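Local coordinates for transcription termination factor NusA (Planctomyces limnophilus, PDB 4MTN), which probably takes part in both transcription termination and antitermination, binding the core RNA polymerase and nascent RNA, at residues D269-P274 and L280-D285; N260-S265 and W308-M313. One frame throughout, in Å; residues are numbered along the deposited sequence.

Interaction 1 of 2, residues D269-P274 and L280-D285; sequences DVILCP and LVLVRD
I271 and L280 face each other across the antiparallel hairpin formed by strands 269-273 and 278-282, part of the three-stranded sheet of a type II KH domain, the second of the two in NusA. Their side chains lie alongside one another and point the same way, CB against CB at 3.7 Å. The bump is the far end of I271. With CG1 anti to its own carbonyl carbon (chi1 -53°) and the chain then extended, this isoleucine carries CD1 outward and obliquely over the neighbouring strand, to the hollow between two leucines, 4.1 Å from L280 CD2 and 4.1 Å from L282 CD1. L280 holds one rim of that hollow by turning CG to the far side from its backbone N (chi1 -167°), and L282 supplies the second rim. Beyond it the same L282 CD1 methyl rests against D269 CB at 3.7 Å, brushing the aliphatic base of an otherwise polar side chain. At the opposite end the sulfur of C273 reaches back to L280 CB, a looser touch that lengthens the apolar strip. L280 and L282 also pack on L318 of helix 316-330, which covers the leucine side of this face. V270 and V281 form a non-hydrogen-bonded pair whose side chains leave from the other face, where helix 254-261 lies, meeting P259 and V258 respectively. The backbone fixes this alternation: I271 and L280 exchange N-H and carbonyl in both directions. One step along, the amide N of L282 donates to D269 O at 3.0 Å in a nearly straight bond, 171° at the hydrogen.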
loop_
_atom_site.group_PDB
_atom_site.type_symbol
_atom_site.label_atom_id
_atom_site.label_comp_id
_atom_site.label_asym_id
_atom_site.label_seq_id
_atom_site.Cartn_x
_atom_site.Cartn_y
_atom_site.Cartn_z
ATOM N N ASP A 269 -30.534 10.024 4.427
ATOM C CA ASP A 269 -30.436 8.982 5.444
ATOM C C ASP A 269 -29.164 8.152 5.310
ATOM O O ASP A 269 -28.669 7.922 4.206
ATOM C CB ASP A 269 -31.654 8.058 5.381
ATOM C CG ASP A 269 -32.887 8.672 6.010
ATOM O OD1 ASP A 269 -32.739 9.458 6.968
ATOM O OD2 ASP A 269 -34.006 8.362 5.548
ATOM N N VAL A 270 -28.640 7.707 6.448
ATOM C CA VAL A 270 -27.495 6.808 6.476
ATOM C C VAL A 270 -27.881 5.503 7.162
ATOM O O VAL A 270 -28.169 5.481 8.359
ATOM C CB VAL A 270 -26.290 7.434 7.204
ATOM C CG1 VAL A 270 -25.179 6.407 7.373
ATOM C CG2 VAL A 270 -25.786 8.651 6.445
ATOM N N ILE A 271 -27.888 4.416 6.396
ATOM C CA ILE A 271 -28.314 3.120 6.908
ATOM C C ILE A 271 -27.147 2.138 6.979
ATOM O O ILE A 271 -26.432 1.936 5.999
ATOM C CB ILE A 271 -29.433 2.516 6.037
ATOM C CG1 ILE A 271 -30.581 3.517 5.883
ATOM C CG2 ILE A 271 -29.928 1.206 6.632
ATOM C CD1 ILE A 271 -31.692 3.044 4.971
ATOM N N LEU A 272 -26.965 1.532 8.148
ATOM C CA LEU A 272 -25.872 0.590 8.361
ATOM C C LEU A 272 -26.326 -0.854 8.161
ATOM O O LEU A 272 -27.302 -1.297 8.766
ATOM C CB LEU A 272 -25.282 0.760 9.765
ATOM C CG LEU A 272 -24.277 1.892 10.003
ATOM C CD1 LEU A 272 -24.946 3.259 9.975
ATOM C CD2 LEU A 272 -23.542 1.680 11.318
ATOM N N CYS A 273 -25.611 -1.579 7.306
ATOM C CA CYS A 273 -25.882 -2.994 7.073
ATOM C C CYS A 273 -24.650 -3.829 7.411
ATOM O O CYS A 273 -23.879 -4.190 6.522
ATOM C CB CYS A 273 -26.304 -3.237 5.622
ATOM S SG CYS A 273 -27.701 -2.233 5.064
ATOM N N PRO A 274 -24.465 -4.136 8.706
ATOM C CA PRO A 274 -23.280 -4.827 9.233
ATOM C C PRO A 274 -22.999 -6.178 8.574
ATOM O O PRO A 274 -21.834 -6.537 8.400
ATOM C CB PRO A 274 -23.619 -5.017 10.716
ATOM C CG PRO A 274 -24.607 -3.945 11.019
ATOM C CD PRO A 274 -25.425 -3.807 9.774
ATOM N N LEU A 280 -25.750 2.009 3.605
ATOM C CA LEU A 280 -26.740 2.395 2.609
ATOM C C LEU A 280 -27.058 3.883 2.715
ATOM O O LEU A 280 -27.634 4.338 3.703
ATOM C CB LEU A 280 -28.013 1.563 2.770
ATOM C CG LEU A 280 -29.023 1.630 1.625
ATOM C CD1 LEU A 280 -28.378 1.190 0.320
ATOM C CD2 LEU A 280 -30.239 0.775 1.940
ATOM N N VAL A 281 -26.680 4.636 1.686
ATOM C CA VAL A 281 -26.857 6.082 1.687
ATOM C C VAL A 281 -28.005 6.511 0.777
ATOM O O VAL A 281 -27.991 6.244 -0.426
ATOM C CB VAL A 281 -25.565 6.800 1.250
ATOM C CG1 VAL A 281 -25.830 8.276 1.002
ATOM C CG2 VAL A 281 -24.478 6.615 2.298
ATOM N N LEU A 282 -28.999 7.176 1.360
ATOM C CA LEU A 282 -30.154 7.654 0.608
ATOM C C LEU A 282 -29.946 9.085 0.119
ATOM O O LEU A 282 -29.647 9.988 0.903
ATOM C CB LEU A 282 -31.420 7.563 1.460
ATOM C CG LEU A 282 -31.885 6.139 1.764
ATOM C CD1 LEU A 282 -33.130 6.150 2.634
ATOM C CD2 LEU A 282 -32.137 5.383 0.471
ATOM N N VAL A 283 -30.115 9.281 -1.184
ATOM C CA VAL A 283 -29.824 10.560 -1.821
ATOM C C VAL A 283 -30.911 10.936 -2.828
ATOM O O VAL A 283 -31.343 10.104 -3.624
ATOM C CB VAL A 283 -28.445 10.519 -2.524
ATOM C CG1 VAL A 283 -28.324 11.618 -3.558
ATOM C CG2 VAL A 283 -27.322 10.618 -1.501
ATOM N N ARG A 284 -31.352 12.191 -2.783
ATOM C CA ARG A 284 -32.390 12.680 -3.686
ATOM C C ARG A 284 -31.907 12.696 -5.135
ATOM O O ARG A 284 -30.705 12.697 -5.397
ATOM C CB ARG A 284 -32.849 14.077 -3.263
ATOM C CG ARG A 284 -31.709 15.044 -2.992
ATOM C CD ARG A 284 -32.220 16.383 -2.483
ATOM N NE ARG A 284 -31.126 17.294 -2.162
ATOM C CZ ARG A 284 -31.287 18.502 -1.633
ATOM N NH1 ARG A 284 -32.504 18.952 -1.361
ATOM N NH2 ARG A 284 -30.231 19.261 -1.374
ATOM N N ASP A 285 -32.857 12.709 -6.067
ATOM C CA ASP A 285 -32.573 12.547 -7.492
ATOM C C ASP A 285 -31.546 13.531 -8.051
ATOM O O ASP A 285 -30.635 13.134 -8.777
ATOM C CB ASP A 285 -33.870 12.666 -8.296
ATOM C CG ASP A 285 -34.924 11.673 -7.850
ATOM O OD1 ASP A 285 -34.883 10.514 -8.311
ATOM O OD2 ASP A 285 -35.793 12.053 -7.037
#

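Interaction 2 of 2, residues N260-S265 and W308-M313; sequences NAMQPS and WDIDVM
M262, modelled as selenomethionine, reaches from just beyond the end of helix 254-261 toward I310 and V312 on strand 309-313. Its CB already leaves the backbone toward the strand, and CG follows beside the residue's own backbone N (chi1 -75°). Two further turns of the same sense, chi2 and chi3 both near -60°, curl the chain so that selenium and the methyl meet different residues. SE lies over the branched side chain of I310, touching CD1 at 3.9 Å and CG2 at 4.0 Å and so spanning both arms of the isoleucine. This is the core of a type II KH domain, in which helices pack against one face of a three-stranded sheet; A291 of helix 285-292 also touches M262, while V299 and A302 of helix 297-306 border I310. M262 runs past both strand side chains in the opposite direction, touching them with SE and CE alone. From SE the bend at chi3 carries CE along the strand to the next residue on this face, V312, whose CG2 it meets at 3.7 Å.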
loop_
_atom_site.group_PDB
_atom_site.type_symbol
_atom_site.label_atom_id
_atom_site.label_comp_id
_atom_site.label_asym_id
_atom_site.label_seq_id
_atom_site.Cartn_x
_atom_site.Cartn_y
_atom_site.Cartn_z
ATOM N N ASN A 260 -20.060 13.469 5.617
ATOM C CA ASN A 260 -18.888 14.313 5.409
ATOM C C ASN A 260 -18.040 13.832 4.238
ATOM O O ASN A 260 -17.511 14.635 3.469
ATOM C CB ASN A 260 -18.033 14.361 6.678
ATOM C CG ASN A 260 -18.683 15.159 7.791
ATOM O OD1 ASN A 260 -19.824 15.604 7.668
ATOM N ND2 ASN A 260 -17.957 15.342 8.887
ATOM N N ALA A 261 -17.914 12.515 4.109
ATOM C CA ALA A 261 -17.116 11.919 3.045
ATOM C C ALA A 261 -17.868 11.928 1.717
ATOM O O ALA A 261 -17.263 11.813 0.651
ATOM C CB ALA A 261 -16.715 10.498 3.420
HETATM N N MSE A 262 -19.188 12.073 1.788
HETATM C CA MSE A 262 -20.027 12.070 0.594
HETATM C C MSE A 262 -20.140 13.455 -0.035
HETATM O O MSE A 262 -20.819 13.627 -1.049
HETATM C CB MSE A 262 -21.421 11.532 0.924
HETATM C CG MSE A 262 -21.473 10.027 1.126
HETATM SE SE MSE A 262 -20.904 9.038 -0.455
HETATM C CE MSE A 262 -22.237 9.694 -1.716
ATOM N N GLN A 263 -19.482 14.439 0.572
ATOM C CA GLN A 263 -19.447 15.793 0.031
ATOM C C GLN A 263 -18.829 15.787 -1.367
ATOM O O GLN A 263 -17.995 14.932 -1.667
ATOM C CB GLN A 263 -18.664 16.722 0.963
ATOM C CG GLN A 263 -19.362 17.020 2.282
ATOM C CD GLN A 263 -20.606 17.874 2.111
ATOM O OE1 GLN A 263 -20.723 18.636 1.151
ATOM N NE2 GLN A 263 -21.542 17.750 3.045
ATOM N N PRO A 264 -19.223 16.741 -2.228
ATOM C CA PRO A 264 -20.153 17.866 -2.038
ATOM C C PRO A 264 -21.625 17.476 -1.892
ATOM O O PRO A 264 -22.418 18.293 -1.424
ATOM C CB PRO A 264 -19.960 18.701 -3.314
ATOM C CG PRO A 264 -18.687 18.211 -3.926
ATOM C CD PRO A 264 -18.615 16.768 -3.568
ATOM N N SER A 265 -21.985 16.259 -2.290
ATOM C CA SER A 265 -23.384 15.836 -2.283
ATOM C C SER A 265 -23.988 15.835 -0.880
ATOM O O SER A 265 -23.291 15.605 0.109
ATOM C CB SER A 265 -23.523 14.445 -2.904
ATOM O OG SER A 265 -22.915 13.458 -2.090
ATOM N N TRP A 308 -16.162 1.313 4.803
ATOM C CA TRP A 308 -17.342 0.506 4.521
ATOM C C TRP A 308 -17.673 0.555 3.036
ATOM O O TRP A 308 -17.006 1.246 2.265
ATOM C CB TRP A 308 -18.539 0.992 5.341
ATOM C CG TRP A 308 -18.456 0.670 6.803
ATOM C CD1 TRP A 308 -17.480 1.056 7.675
ATOM C CD2 TRP A 308 -19.400 -0.089 7.569
ATOM N NE1 TRP A 308 -17.751 0.577 8.934
ATOM C CE2 TRP A 308 -18.925 -0.130 8.896
ATOM C CE3 TRP A 308 -20.597 -0.742 7.262
ATOM C CZ2 TRP A 308 -19.605 -0.797 9.913
ATOM C CZ3 TRP A 308 -21.272 -1.404 8.272
ATOM C CH2 TRP A 308 -20.774 -1.426 9.581
ATOM N N ASP A 309 -18.708 -0.176 2.638
ATOM C CA ASP A 309 -19.173 -0.148 1.257
ATOM C C ASP A 309 -20.403 0.742 1.145
ATOM O O ASP A 309 -21.445 0.449 1.727
ATOM C CB ASP A 309 -19.483 -1.561 0.759
ATOM C CG ASP A 309 -20.073 -1.569 -0.639
ATOM O OD1 ASP A 309 -19.325 -1.300 -1.603
ATOM O OD2 ASP A 309 -21.284 -1.848 -0.773
ATOM N N ILE A 310 -20.275 1.834 0.402
ATOM C CA ILE A 310 -21.364 2.792 0.271
ATOM C C ILE A 310 -22.206 2.518 -0.970
ATOM O O ILE A 310 -21.692 2.496 -2.090
ATOM C CB ILE A 310 -20.836 4.237 0.216
ATOM C CG1 ILE A 310 -20.094 4.579 1.509
ATOM C CG2 ILE A 310 -21.975 5.214 -0.023
ATOM C CD1 ILE A 310 -19.588 6.004 1.562
ATOM N N ASP A 311 -23.500 2.305 -0.763
ATOM C CA ASP A 311 -24.433 2.093 -1.862
ATOM C C ASP A 311 -25.414 3.258 -1.936
ATOM O O ASP A 311 -26.245 3.435 -1.045
ATOM C CB ASP A 311 -25.182 0.769 -1.687
ATOM C CG ASP A 311 -25.712 0.219 -2.997
ATOM O OD1 ASP A 311 -25.856 1.000 -3.962
ATOM O OD2 ASP A 311 -25.986 -0.998 -3.061
ATOM N N VAL A 312 -25.315 4.052 -2.998
ATOM C CA VAL A 312 -26.133 5.254 -3.127
ATOM C C VAL A 312 -27.397 5.013 -3.944
ATOM O O VAL A 312 -27.335 4.660 -5.123
ATOM C CB VAL A 312 -25.338 6.405 -3.767
ATOM C CG1 VAL A 312 -26.247 7.595 -4.030
ATOM C CG2 VAL A 312 -24.184 6.806 -2.871
HETATM N N MSE A 313 -28.544 5.206 -3.302
HETATM C CA MSE A 313 -29.840 5.074 -3.954
HETATM C C MSE A 313 -30.763 6.209 -3.530
HETATM O O MSE A 313 -30.466 6.938 -2.584
HETATM C CB MSE A 313 -30.491 3.730 -3.616
HETATM C CG MSE A 313 -29.656 2.509 -3.956
HETATM SE SE MSE A 313 -30.505 0.863 -3.353
HETATM C CE MSE A 313 -32.087 0.913 -4.488
#

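Followed from the N terminus, the chain runs out of helix 254-261 within 260-265 and enters strand 269-273, the edge of the sheet. Interaction 1 closes the shorter loop, a hairpin turn back into strand 278-282. The chain then runs through helices 285-292 and 297-306 before strand 309-313 returns beside 278-282, and its contact with 260-265, interaction 2, closes the longer loop; the hairpin falls wholly within it, and the two do not cross. Strand 278-282 is the shared middle of the sheet: V281 N and V283 N probably donate to D311 O and M313 O, while V281 CG2 packs on I310 CG2. Interaction 1 joins edge strand 269-273 to that middle strand, and interaction 2 joins the end of helix 254-261 to edge strand 309-313.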